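Local coordinates for malonyl-CoA decarboxylase (Rhodopseudomonas palustris, PDB 4KSA), which probably catalyses the decarboxylation of malonyl-CoA to acetyl-CoA and carbon dioxide, at residues E44-R49 / Q120-R125; D37-L42 / A60-G65; A80-F85 / P151-V156. All coordinates share one frame; numbering follows the deposited sequence.

Contact 1 of 3, residues E44-R49 / Q120-R125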
ATOM      1  N   GLU A  44      33.745  14.589 -20.533  1.00 50.21           N
ATOM      2  CA  GLU A  44      33.808  14.677 -21.986  1.00 49.69           C
ATOM      3  C   GLU A  44      33.371  13.379 -22.673  1.00 49.51           C
ATOM      4  O   GLU A  44      32.702  13.418 -23.710  1.00 48.15           O
ATOM      5  CB  GLU A  44      35.228  15.047 -22.420  1.00 50.33           C
ATOM      6  CG  GLU A  44      35.586  16.491 -22.175  1.00 49.66           C
ATOM      7  CD  GLU A  44      34.711  17.432 -22.969  1.00 53.33           C
ATOM      8  OE1 GLU A  44      34.791  18.659 -22.739  1.00 52.34           O
ATOM      9  OE2 GLU A  44      33.939  16.938 -23.827  1.00 55.51           O
ATOM     10  N   THR A  45      33.762  12.242 -22.102  1.00 47.58           N
ATOM     11  CA  THR A  45      33.375  10.954 -22.648  1.00 49.04           C
ATOM     12  C   THR A  45      31.853  10.867 -22.485  1.00 50.42           C
ATOM     13  O   THR A  45      31.123  10.694 -23.459  1.00 52.98           O
ATOM     14  CB  THR A  45      34.028   9.768 -21.879  1.00 49.88           C
ATOM     15  OG1 THR A  45      35.454   9.906 -21.881  1.00 47.65           O
ATOM     16  CG2 THR A  45      33.648   8.432 -22.522  1.00 49.00           C
ATOM     17  N   LEU A  46      31.386  11.004 -21.246  1.00 50.33           N
ATOM     18  CA  LEU A  46      29.962  10.952 -20.932  1.00 48.81           C
ATOM     19  C   LEU A  46      29.136  11.837 -21.858  1.00 47.77           C
ATOM     20  O   LEU A  46      28.136  11.403 -22.424  1.00 46.89           O
ATOM     21  CB  LEU A  46      29.728  11.389 -19.487  1.00 49.14           C
ATOM     22  CG  LEU A  46      28.277  11.374 -19.011  1.00 51.60           C
ATOM     23  CD1 LEU A  46      27.725   9.944 -19.067  1.00 53.19           C
ATOM     24  CD2 LEU A  46      28.201  11.925 -17.596  1.00 52.75           C
ATOM     25  N   LEU A  47      29.555  13.084 -22.017  1.00 47.52           N
ATOM     26  CA  LEU A  47      28.835  14.005 -22.882  1.00 48.17           C
ATOM     27  C   LEU A  47      28.687  13.527 -24.328  1.00 50.30           C
ATOM     28  O   LEU A  47      27.675  13.793 -24.967  1.00 49.48           O
ATOM     29  CB  LEU A  47      29.522  15.366 -22.881  1.00 44.84           C
ATOM     30  CG  LEU A  47      29.122  16.356 -21.797  1.00 44.86           C
ATOM     31  CD1 LEU A  47      29.972  17.616 -21.907  1.00 43.73           C
ATOM     32  CD2 LEU A  47      27.645  16.687 -21.950  1.00 45.13           C
ATOM     33  N   SER A  48      29.692  12.821 -24.838  1.00 53.65           N
ATOM     34  CA  SER A  48      29.677  12.350 -26.225  1.00 56.01           C
ATOM     35  C   SER A  48      29.064  10.966 -26.383  1.00 57.50           C
ATOM     36  O   SER A  48      28.727  10.550 -27.494  1.00 58.43           O
ATOM     37  CB  SER A  48      31.101  12.307 -26.788  1.00 56.13           C
ATOM     38  OG  SER A  48      31.781  11.136 -26.344  1.00 55.62           O
ATOM     39  N   ARG A  49      28.933  10.252 -25.272  1.00 58.03           N
ATOM     40  CA  ARG A  49      28.371   8.917 -25.299  1.00 58.24           C
ATOM     41  C   ARG A  49      26.990   8.862 -25.952  1.00 59.22           C
ATOM     42  O   ARG A  49      26.244   9.847 -25.945  1.00 59.23           O
ATOM     43  CB  ARG A  49      28.280   8.374 -23.888  1.00 57.43           C
ATOM     44  CG  ARG A  49      28.419   6.905 -23.850  1.00 60.72           C
ATOM     45  CD  ARG A  49      29.812   6.548 -24.271  1.00 65.45           C
ATOM     46  NE  ARG A  49      29.919   5.140 -24.624  1.00 69.43           N
ATOM     47  CZ  ARG A  49      31.072   4.508 -24.795  1.00 69.85           C
ATOM     48  NH1 ARG A  49      32.214   5.168 -24.642  1.00 68.80           N
ATOM     49  NH2 ARG A  49      31.076   3.221 -25.117  1.00 71.63           N
ATOM     50  N   GLN A 120      24.488  21.687 -18.570  1.00 38.94           N
ATOM     51  CA  GLN A 120      23.169  21.113 -18.469  1.00 38.40           C
ATOM     52  C   GLN A 120      23.107  19.646 -18.914  1.00 38.47           C
ATOM     53  O   GLN A 120      22.684  18.770 -18.154  1.00 38.76           O
ATOM     54  CB  GLN A 120      22.210  21.948 -19.296  1.00 38.93           C
ATOM     55  CG  GLN A 120      22.345  23.429 -19.037  1.00 37.49           C
ATOM     56  CD  GLN A 120      21.003  24.113 -18.945  1.00 36.36           C
ATOM     57  OE1 GLN A 120      19.969  23.537 -19.320  1.00 38.70           O
ATOM     58  NE2 GLN A 120      21.003  25.348 -18.453  1.00 31.73           N
ATOM     59  N   GLU A 121      23.521  19.378 -20.145  1.00 36.71           N
ATOM     60  CA  GLU A 121      23.488  18.024 -20.645  1.00 35.54           C
ATOM     61  C   GLU A 121      24.305  17.110 -19.740  1.00 35.03           C
ATOM     62  O   GLU A 121      23.942  15.950 -19.540  1.00 35.46           O
ATOM     63  CB  GLU A 121      24.025  17.986 -22.077  1.00 37.62           C
ATOM     64  CG  GLU A 121      23.864  16.636 -22.772  1.00 41.26           C
ATOM     65  CD  GLU A 121      22.429  16.119 -22.686  1.00 46.54           C
ATOM     66  OE1 GLU A 121      21.484  16.948 -22.789  1.00 45.81           O
ATOM     67  OE2 GLU A 121      22.252  14.889 -22.524  1.00 43.76           O
ATOM     68  N   LEU A 122      25.404  17.633 -19.193  1.00 32.72           N
ATOM     69  CA  LEU A 122      26.265  16.860 -18.304  1.00 32.88           C
ATOM     70  C   LEU A 122      25.558  16.507 -16.984  1.00 36.75           C
ATOM     71  O   LEU A 122      25.694  15.379 -16.468  1.00 36.17           O
ATOM     72  CB  LEU A 122      27.545  17.638 -17.979  1.00 29.39           C
ATOM     73  CG  LEU A 122      28.445  16.922 -16.962  1.00 25.90           C
ATOM     74  CD1 LEU A 122      28.894  15.580 -17.571  1.00 24.36           C
ATOM     75  CD2 LEU A 122      29.634  17.805 -16.568  1.00 22.64           C
ATOM     76  N   ILE A 123      24.832  17.479 -16.423  1.00 36.81           N
ATOM     77  CA  ILE A 123      24.107  17.249 -15.184  1.00 36.22           C
ATOM     78  C   ILE A 123      22.946  16.282 -15.461  1.00 36.40           C
ATOM     79  O   ILE A 123      22.726  15.324 -14.701  1.00 33.36           O
ATOM     80  CB  ILE A 123      23.603  18.596 -14.577  1.00 36.75           C
ATOM     81  CG1 ILE A 123      24.807  19.470 -14.202  1.00 36.10           C
ATOM     82  CG2 ILE A 123      22.791  18.354 -13.314  1.00 32.27           C
ATOM     83  CD1 ILE A 123      24.437  20.849 -13.655  1.00 37.85           C
ATOM     84  N   ARG A 124      22.221  16.519 -16.560  1.00 37.44           N
ATOM     85  CA  ARG A 124      21.090  15.655 -16.923  1.00 36.92           C
ATOM     86  C   ARG A 124      21.513  14.216 -17.032  1.00 38.76           C
ATOM     87  O   ARG A 124      20.771  13.318 -16.628  1.00 42.12           O
ATOM     88  CB  ARG A 124      20.444  16.071 -18.242  1.00 31.43           C
ATOM     89  CG  ARG A 124      19.484  17.225 -18.092  1.00 33.34           C
ATOM     90  CD  ARG A 124      18.644  17.388 -19.335  1.00 33.49           C
ATOM     91  NE  ARG A 124      19.423  17.938 -20.430  1.00 38.26           N
ATOM     92  CZ  ARG A 124      19.474  19.231 -20.722  1.00 37.44           C
ATOM     93  NH1 ARG A 124      18.774  20.097 -20.006  1.00 41.95           N
ATOM     94  NH2 ARG A 124      20.247  19.655 -21.707  1.00 36.00           N
ATOM     95  N   ARG A 125      22.704  13.986 -17.568  1.00 39.46           N
ATOM     96  CA  ARG A 125      23.187  12.629 -17.707  1.00 41.07           C
ATOM     97  C   ARG A 125      23.643  12.048 -16.383  1.00 42.08           C
ATOM     98  O   ARG A 125      23.409  10.875 -16.112  1.00 46.37           O
ATOM     99  CB  ARG A 125      24.312  12.583 -18.732  1.00 40.78           C
ATOM    100  CG  ARG A 125      23.832  13.005 -20.098  1.00 41.16           C
ATOM    101  CD  ARG A 125      24.809  12.639 -21.197  1.00 44.19           C
ATOM    102  NE  ARG A 125      24.285  13.091 -22.481  1.00 47.44           N
ATOM    103  CZ  ARG A 125      24.650  12.605 -23.665  1.00 48.53           C
ATOM    104  NH1 ARG A 125      25.568  11.642 -23.753  1.00 45.83           N
ATOM    105  NH2 ARG A 125      24.048  13.051 -24.763  1.00 49.75           N
TER
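Leu-46 and Leu-47 press against Leu-122 where the end of helix 36-48 meets helix 118-126, the axes of segments 44-48 and 120-125 standing 86° apart. The close-packed part is apolar. The Leu-46 side chain lies roughly perpendicular to that of Leu-122, CD2 of Leu-46 being 3.7 Å from CD1 of Leu-122. CD2 of Leu-47 abuts one patch of helix 118-126, touching the backbone N of Leu-122 and CB of Glu-121. Leucines suit this place because each reaches across with one methyl, CD2.

Arg-125 forms a polar but well-covered part. Long enough to span the gap, it extends from CG to NE and directs NH1 at the carbonyls of the helix end. NH1 donates to Arg-49 O at 2.9 Å and 154°, near the guanidinium plane, and only weakly to Leu-46 O; Leu-47 O lies over one face. Glu-121 OE2 uses its anti lone pair to take NE of Arg-125 at 2.7 Å, which fixes the guanidinium. The loose side is the margin at exposed Ser-48 and at Arg-49, which turns to Glu-430 of the second subunit. The arrangement is that of near-perpendicular helix packing, with an arginine binding carbonyls at a helix C-terminal end, where its positive charge probably complements the helix dipole.

Contact 2 of 3, residues D37-L42 / A60-G65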
ATOM      1  N   ASP A  37      41.537  16.707 -13.543  1.00 71.13           N
ATOM      2  CA  ASP A  37      41.680  16.461 -14.977  1.00 70.10           C
ATOM      3  C   ASP A  37      40.959  15.205 -15.455  1.00 67.70           C
ATOM      4  O   ASP A  37      40.228  15.238 -16.452  1.00 67.59           O
ATOM      5  CB  ASP A  37      43.160  16.382 -15.354  1.00 73.22           C
ATOM      6  CG  ASP A  37      43.927  17.641 -14.970  1.00 76.99           C
ATOM      7  OD1 ASP A  37      44.207  17.827 -13.759  1.00 80.05           O
ATOM      8  OD2 ASP A  37      44.238  18.450 -15.875  1.00 75.73           O
ATOM      9  N   GLU A  38      41.164  14.096 -14.754  1.00 63.69           N
ATOM     10  CA  GLU A  38      40.499  12.859 -15.126  1.00 61.61           C
ATOM     11  C   GLU A  38      38.978  13.066 -15.133  1.00 59.22           C
ATOM     12  O   GLU A  38      38.307  12.712 -16.107  1.00 57.96           O
ATOM     13  CB  GLU A  38      40.867  11.756 -14.142  1.00 64.22           C
ATOM     14  CG  GLU A  38      42.349  11.424 -14.097  1.00 65.99           C
ATOM     15  CD  GLU A  38      42.687  10.529 -12.924  1.00 67.76           C
ATOM     16  OE1 GLU A  38      42.107   9.425 -12.829  1.00 70.05           O
ATOM     17  OE2 GLU A  38      43.522  10.932 -12.091  1.00 69.20           O
ATOM     18  N   LEU A  39      38.450  13.644 -14.047  1.00 55.84           N
ATOM     19  CA  LEU A  39      37.013  13.915 -13.912  1.00 51.08           C
ATOM     20  C   LEU A  39      36.517  14.764 -15.079  1.00 50.56           C
ATOM     21  O   LEU A  39      35.432  14.533 -15.616  1.00 51.79           O
ATOM     22  CB  LEU A  39      36.712  14.626 -12.578  1.00 48.16           C
ATOM     23  CG  LEU A  39      36.805  13.798 -11.280  1.00 44.70           C
ATOM     24  CD1 LEU A  39      36.747  14.676 -10.056  1.00 40.24           C
ATOM     25  CD2 LEU A  39      35.666  12.800 -11.251  1.00 46.19           C
ATOM     26  N   ILE A  40      37.312  15.746 -15.477  1.00 47.96           N
ATOM     27  CA  ILE A  40      36.929  16.591 -16.590  1.00 46.72           C
ATOM     28  C   ILE A  40      36.958  15.762 -17.877  1.00 46.93           C
ATOM     29  O   ILE A  40      36.056  15.857 -18.708  1.00 46.39           O
ATOM     30  CB  ILE A  40      37.874  17.789 -16.717  1.00 45.72           C
ATOM     31  CG1 ILE A  40      37.856  18.573 -15.415  1.00 46.85           C
ATOM     32  CG2 ILE A  40      37.435  18.703 -17.849  1.00 43.97           C
ATOM     33  CD1 ILE A  40      38.830  19.703 -15.393  1.00 47.12           C
ATOM     34  N   ALA A  41      37.993  14.950 -18.045  1.00 46.36           N
ATOM     35  CA  ALA A  41      38.093  14.114 -19.234  1.00 46.26           C
ATOM     36  C   ALA A  41      36.858  13.228 -19.322  1.00 46.80           C
ATOM     37  O   ALA A  41      36.240  13.100 -20.377  1.00 45.62           O
ATOM     38  CB  ALA A  41      39.331  13.251 -19.157  1.00 47.69           C
ATOM     39  N   LEU A  42      36.513  12.620 -18.190  1.00 47.97           N
ATOM     40  CA  LEU A  42      35.356  11.734 -18.080  1.00 46.45           C
ATOM     41  C   LEU A  42      34.072  12.448 -18.503  1.00 45.11           C
ATOM     42  O   LEU A  42      33.282  11.920 -19.274  1.00 42.02           O
ATOM     43  CB  LEU A  42      35.236  11.253 -16.644  1.00 45.32           C
ATOM     44  CG  LEU A  42      34.396  10.011 -16.414  1.00 48.63           C
ATOM     45  CD1 LEU A  42      34.757   8.935 -17.426  1.00 48.45           C
ATOM     46  CD2 LEU A  42      34.645   9.527 -14.990  1.00 51.38           C
ATOM     47  N   ALA A  60      27.833   7.089 -13.427  1.00 47.08           N
ATOM     48  CA  ALA A  60      27.987   6.473 -12.126  1.00 48.77           C
ATOM     49  C   ALA A  60      29.458   6.573 -11.723  1.00 50.26           C
ATOM     50  O   ALA A  60      29.782   6.827 -10.564  1.00 50.53           O
ATOM     51  CB  ALA A  60      27.545   5.029 -12.190  1.00 47.65           C
ATOM     52  N   SER A  61      30.337   6.404 -12.707  1.00 52.36           N
ATOM     53  CA  SER A  61      31.773   6.447 -12.492  1.00 53.11           C
ATOM     54  C   SER A  61      32.228   7.852 -12.093  1.00 53.74           C
ATOM     55  O   SER A  61      32.949   8.015 -11.106  1.00 54.07           O
ATOM     56  CB  SER A  61      32.496   5.986 -13.772  1.00 54.25           C
ATOM     57  OG  SER A  61      33.760   5.385 -13.496  1.00 55.03           O
ATOM     58  N   LEU A  62      31.798   8.860 -12.854  1.00 53.20           N
ATOM     59  CA  LEU A  62      32.163  10.255 -12.590  1.00 51.49           C
ATOM     60  C   LEU A  62      31.742  10.712 -11.190  1.00 50.52           C
ATOM     61  O   LEU A  62      32.513  11.370 -10.486  1.00 50.43           O
ATOM     62  CB  LEU A  62      31.537  11.172 -13.656  1.00 51.06           C
ATOM     63  CG  LEU A  62      31.954  12.651 -13.658  1.00 50.47           C
ATOM     64  CD1 LEU A  62      31.726  13.261 -15.028  1.00 50.82           C
ATOM     65  CD2 LEU A  62      31.170  13.406 -12.612  1.00 49.88           C
ATOM     66  N   LEU A  63      30.524  10.362 -10.790  1.00 48.55           N
ATOM     67  CA  LEU A  63      30.019  10.739  -9.478  1.00 46.30           C
ATOM     68  C   LEU A  63      30.842  10.118  -8.371  1.00 46.69           C
ATOM     69  O   LEU A  63      31.159  10.786  -7.375  1.00 48.03           O
ATOM     70  CB  LEU A  63      28.556  10.327  -9.326  1.00 43.15           C
ATOM     71  CG  LEU A  63      27.587  11.184 -10.145  1.00 41.88           C
ATOM     72  CD1 LEU A  63      26.204  10.587 -10.136  1.00 40.95           C
ATOM     73  CD2 LEU A  63      27.556  12.569  -9.567  1.00 40.65           C
ATOM     74  N   ALA A  64      31.186   8.844  -8.533  1.00 45.21           N
ATOM     75  CA  ALA A  64      31.985   8.147  -7.528  1.00 44.61           C
ATOM     76  C   ALA A  64      33.368   8.797  -7.441  1.00 44.88           C
ATOM     77  O   ALA A  64      33.919   8.988  -6.351  1.00 43.68           O
ATOM     78  CB  ALA A  64      32.116   6.679  -7.889  1.00 41.97           C
ATOM     79  N   GLY A  65      33.916   9.135  -8.606  1.00 44.94           N
ATOM     80  CA  GLY A  65      35.215   9.763  -8.664  1.00 44.70           C
ATOM     81  C   GLY A  65      35.198  11.095  -7.957  1.00 45.10           C
ATOM     82  O   GLY A  65      36.090  11.392  -7.162  1.00 47.67           O
TER
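Leu-42, which packs on Leu-62 across this contact, is tied into its own helix by a 2.8 Å bond from its backbone N to Glu-38 O. It belongs to an antiparallel helical hairpin: helix 36-48 and helix 52-68 follow one another through a short connection and pack with their segment axes 10.0 Å apart, at 160° between directions. The contact itself is apolar; backbone bonds such as Ala-41 N to Asp-37 O and Gly-65 N to Ser-61 O run within each helix.

The side chain of Leu-42 sets out toward the partner helix. Its CG stands anti to the backbone N (chi1 -161°), while CD2 comes down on the backbone of Leu-62, 3.5 Å from CA of that residue. Leu-62 answers with CB, which lies 3.8 Å from the same Leu-42 CD2, and the two side chains run alongside in opposite senses. The edge of this patch is completed by Ser-61, whose small side chain suits the margin of the interface, where Leu-42 CD2 comes near its backbone.

One turn earlier, Leu-39 uses a different approach. It leaves the backbone at an angle to helix 52-68, but the branched end does come nearer, so that a single methyl, CD2, makes the contact. Phe-77 of helix 71-83 also packs on this leucine, which is buried between helix 52-68 and helix 71-83; a bulky apolar residue fits such a position. Gly-65 suits the spot facing it because, having no side chain, it offers bare backbone as a surface for the methyl. CD2 of Leu-39 therefore rests on one turn of helix 52-68, 3.5 Å from Leu-62 O and 3.7 Å from Gly-65 C.

Contact 3 of 3, residues A80-F85 / P151-V156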
ATOM      1  N   ALA A  80      35.969  23.820 -13.637  1.00 43.95           N
ATOM      2  CA  ALA A  80      35.968  23.323 -15.008  1.00 43.48           C
ATOM      3  C   ALA A  80      34.547  23.431 -15.578  1.00 45.20           C
ATOM      4  O   ALA A  80      34.376  23.682 -16.775  1.00 46.69           O
ATOM      5  CB  ALA A  80      36.444  21.860 -15.048  1.00 38.54           C
ATOM      6  N   LEU A  81      33.532  23.238 -14.733  1.00 43.20           N
ATOM      7  CA  LEU A  81      32.167  23.335 -15.217  1.00 43.40           C
ATOM      8  C   LEU A  81      31.907  24.758 -15.671  1.00 43.96           C
ATOM      9  O   LEU A  81      31.116  24.987 -16.583  1.00 43.99           O
ATOM     10  CB  LEU A  81      31.144  22.949 -14.137  1.00 40.18           C
ATOM     11  CG  LEU A  81      31.152  21.507 -13.602  1.00 39.94           C
ATOM     12  CD1 LEU A  81      30.240  21.411 -12.396  1.00 37.10           C
ATOM     13  CD2 LEU A  81      30.730  20.527 -14.676  1.00 36.84           C
ATOM     14  N   ALA A  82      32.589  25.715 -15.052  1.00 44.98           N
ATOM     15  CA  ALA A  82      32.377  27.111 -15.407  1.00 47.84           C
ATOM     16  C   ALA A  82      33.072  27.560 -16.684  1.00 50.68           C
ATOM     17  O   ALA A  82      32.435  28.200 -17.534  1.00 51.78           O
ATOM     18  CB  ALA A  82      32.774  28.019 -14.261  1.00 47.21           C
ATOM     19  N   GLU A  83      34.355  27.229 -16.840  1.00 53.14           N
ATOM     20  CA  GLU A  83      35.073  27.663 -18.032  1.00 57.11           C
ATOM     21  C   GLU A  83      35.039  26.709 -19.223  1.00 55.83           C
ATOM     22  O   GLU A  83      34.873  27.147 -20.362  1.00 55.89           O
ATOM     23  CB  GLU A  83      36.529  28.006 -17.703  1.00 62.05           C
ATOM     24  CG  GLU A  83      37.431  26.825 -17.424  1.00 71.60           C
ATOM     25  CD  GLU A  83      38.899  27.233 -17.335  1.00 77.39           C
ATOM     26  OE1 GLU A  83      39.197  28.261 -16.673  1.00 80.42           O
ATOM     27  OE2 GLU A  83      39.755  26.523 -17.918  1.00 81.38           O
ATOM     28  N   GLN A  84      35.176  25.415 -18.984  1.00 53.37           N
ATOM     29  CA  GLN A  84      35.164  24.489 -20.102  1.00 53.18           C
ATOM     30  C   GLN A  84      33.794  24.015 -20.589  1.00 51.94           C
ATOM     31  O   GLN A  84      33.574  23.866 -21.791  1.00 52.98           O
ATOM     32  CB  GLN A  84      36.055  23.296 -19.771  1.00 54.13           C
ATOM     33  CG  GLN A  84      37.507  23.725 -19.638  1.00 58.18           C
ATOM     34  CD  GLN A  84      38.405  22.633 -19.133  1.00 60.97           C
ATOM     35  OE1 GLN A  84      38.451  21.534 -19.707  1.00 63.31           O
ATOM     36  NE2 GLN A  84      39.139  22.922 -18.051  1.00 59.14           N
ATOM     37  N   PHE A  85      32.859  23.811 -19.669  1.00 48.91           N
ATOM     38  CA  PHE A  85      31.552  23.317 -20.048  1.00 45.38           C
ATOM     39  C   PHE A  85      30.434  24.329 -20.209  1.00 44.98           C
ATOM     40  O   PHE A  85      29.271  24.042 -19.924  1.00 44.09           O
ATOM     41  CB  PHE A  85      31.151  22.235 -19.077  1.00 42.90           C
ATOM     42  CG  PHE A  85      32.077  21.073 -19.082  1.00 41.23           C
ATOM     43  CD1 PHE A  85      31.933  20.060 -20.020  1.00 39.55           C
ATOM     44  CD2 PHE A  85      33.099  20.987 -18.149  1.00 41.74           C
ATOM     45  CE1 PHE A  85      32.785  18.972 -20.031  1.00 40.55           C
ATOM     46  CE2 PHE A  85      33.969  19.901 -18.148  1.00 43.91           C
ATOM     47  CZ  PHE A  85      33.809  18.886 -19.094  1.00 43.34           C
ATOM     48  N   PRO A 151      33.427  33.588  -7.601  1.00 55.36           N
ATOM     49  CA  PRO A 151      32.231  34.179  -8.202  1.00 56.02           C
ATOM     50  C   PRO A 151      31.815  33.681  -9.590  1.00 55.80           C
ATOM     51  O   PRO A 151      30.695  33.944 -10.030  1.00 56.44           O
ATOM     52  CB  PRO A 151      32.553  35.670  -8.183  1.00 54.70           C
ATOM     53  CG  PRO A 151      34.027  35.666  -8.393  1.00 54.86           C
ATOM     54  CD  PRO A 151      34.491  34.592  -7.455  1.00 54.44           C
ATOM     55  N   GLN A 152      32.697  32.965 -10.279  1.00 55.82           N
ATOM     56  CA  GLN A 152      32.372  32.476 -11.618  1.00 57.29           C
ATOM     57  C   GLN A 152      31.457  31.270 -11.591  1.00 56.54           C
ATOM     58  O   GLN A 152      30.780  30.981 -12.580  1.00 56.93           O
ATOM     59  CB  GLN A 152      33.641  32.122 -12.410  1.00 59.84           C
ATOM     60  CG  GLN A 152      34.951  32.310 -11.640  1.00 67.45           C
ATOM     61  CD  GLN A 152      35.270  31.162 -10.692  1.00 67.77           C
ATOM     62  OE1 GLN A 152      35.647  31.386  -9.547  1.00 67.80           O
ATOM     63  NE2 GLN A 152      35.138  29.927 -11.178  1.00 70.16           N
ATOM     64  N   LEU A 153      31.442  30.568 -10.463  1.00 55.35           N
ATOM     65  CA  LEU A 153      30.605  29.389 -10.299  1.00 54.45           C
ATOM     66  C   LEU A 153      29.127  29.765 -10.177  1.00 55.14           C
ATOM     67  O   LEU A 153      28.267  28.895 -10.114  1.00 55.45           O
ATOM     68  CB  LEU A 153      31.025  28.607  -9.052  1.00 54.02           C
ATOM     69  CG  LEU A 153      32.404  27.955  -9.064  1.00 55.07           C
ATOM     70  CD1 LEU A 153      32.642  27.259  -7.732  1.00 54.15           C
ATOM     71  CD2 LEU A 153      32.502  26.966 -10.221  1.00 54.28           C
ATOM     72  N   ARG A 154      28.830  31.059 -10.135  1.00 54.52           N
ATOM     73  CA  ARG A 154      27.452  31.493 -10.014  1.00 54.84           C
ATOM     74  C   ARG A 154      26.651  31.065 -11.243  1.00 55.02           C
ATOM     75  O   ARG A 154      25.462  30.754 -11.152  1.00 54.64           O
ATOM     76  CB  ARG A 154      27.402  33.011  -9.841  1.00 56.93           C
ATOM     77  CG  ARG A 154      26.056  33.542  -9.386  1.00 60.72           C
ATOM     78  CD  ARG A 154      25.203  33.970 -10.568  1.00 67.63           C
ATOM     79  NE  ARG A 154      23.847  34.327 -10.160  1.00 72.07           N
ATOM     80  CZ  ARG A 154      23.006  35.048 -10.895  1.00 74.23           C
ATOM     81  NH1 ARG A 154      23.380  35.501 -12.090  1.00 74.60           N
ATOM     82  NH2 ARG A 154      21.791  35.321 -10.431  1.00 75.34           N
ATOM     83  N   HIS A 155      27.317  31.024 -12.390  1.00 54.01           N
ATOM     84  CA  HIS A 155      26.653  30.648 -13.625  1.00 53.77           C
ATOM     85  C   HIS A 155      26.536  29.144 -13.753  1.00 51.75           C
ATOM     86  O   HIS A 155      25.897  28.624 -14.671  1.00 52.44           O
ATOM     87  CB  HIS A 155      27.376  31.296 -14.813  1.00 56.96           C
ATOM     88  CG  HIS A 155      27.444  32.787 -14.697  1.00 59.63           C
ATOM     89  ND1 HIS A 155      28.566  33.447 -14.243  1.00 60.88           N
ATOM     90  CD2 HIS A 155      26.476  33.728 -14.814  1.00 61.14           C
ATOM     91  CE1 HIS A 155      28.284  34.727 -14.077  1.00 62.03           C
ATOM     92  NE2 HIS A 155      27.023  34.923 -14.414  1.00 62.47           N
ATOM     93  N   VAL A 156      27.153  28.440 -12.816  1.00 49.22           N
ATOM     94  CA  VAL A 156      27.047  26.997 -12.789  1.00 47.85           C
ATOM     95  C   VAL A 156      25.806  26.741 -11.944  1.00 48.01           C
ATOM     96  O   VAL A 156      24.987  25.881 -12.256  1.00 49.70           O
ATOM     97  CB  VAL A 156      28.253  26.345 -12.109  1.00 47.33           C
ATOM     98  CG1 VAL A 156      27.949  24.872 -11.813  1.00 46.47           C
ATOM     99  CG2 VAL A 156      29.482  26.480 -13.002  1.00 47.40           C
TER
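Ala-82, Val-156 and Leu-81 carry this contact, in which the C-terminal part of helix 71-83 meets the chain entering helix 154-167. Ala-82 has the most surface buried. Its CB points at the other segment and touches three residues there: CG2 of Val-156 at 3.8 Å, the carbonyl O of Gln-152 at 3.9 Å, and CD2 of Leu-153 at 4.2 Å. A single methyl suits the place, since it lets the two backbones come close, with Ala-82 CA 5.9 Å from Leu-153 CA.

Val-156 supplies the opposing surface with both of its branches. With CG1 anti to the backbone N (chi1 167°), the other methyl, CG2, is directed over the main chain of helix 71-83, 3.8 Å from the backbone N of Ala-82. CG1 instead reaches the tip of Leu-81, 4.2 Å from its CD1. The Leu-81 side chain passes across that of Val-156, and CB of Leu-81 lies 4.1 Å from CG2 of Val-156. Beta-branching serves well here, placing two methyls close to the backbone, whereas Leu-81 is long enough to reach on to Leu-122 and Met-139.

At the margin, Gln-152 turns its amide to Asp-79, to which NE2 donates a hydrogen bond. Arg-119 of helix 118-126 joins both sides, hydrogen-bonded to Leu-81 O and weakly to His-155 O. The direct contact is thus methyl against methyl and backbone, which implies that it depends on shape and burial, while directional bonding comes from residues around it.

From the N terminus, contact 2 closes first, joining the consecutive helices 36-48 and 52-68 across a short loop. Contact 1 starts farther along helix 36-48, within that loop, and ends on helix 118-126, so the two cross. Contact 3 opens after contact 2 has closed, with which it is in series, but inside the long loop of contact 1; it ends beyond it, at 151-156, and crosses it. The three also meet physically. Ile-40 touches Ala-80, Gln-84 and Phe-85, Leu-47 touches Phe-85, and Leu-122 touches Leu-81. Together they gather five helices of the N-terminal, all-helical part of the chain into one packed bundle.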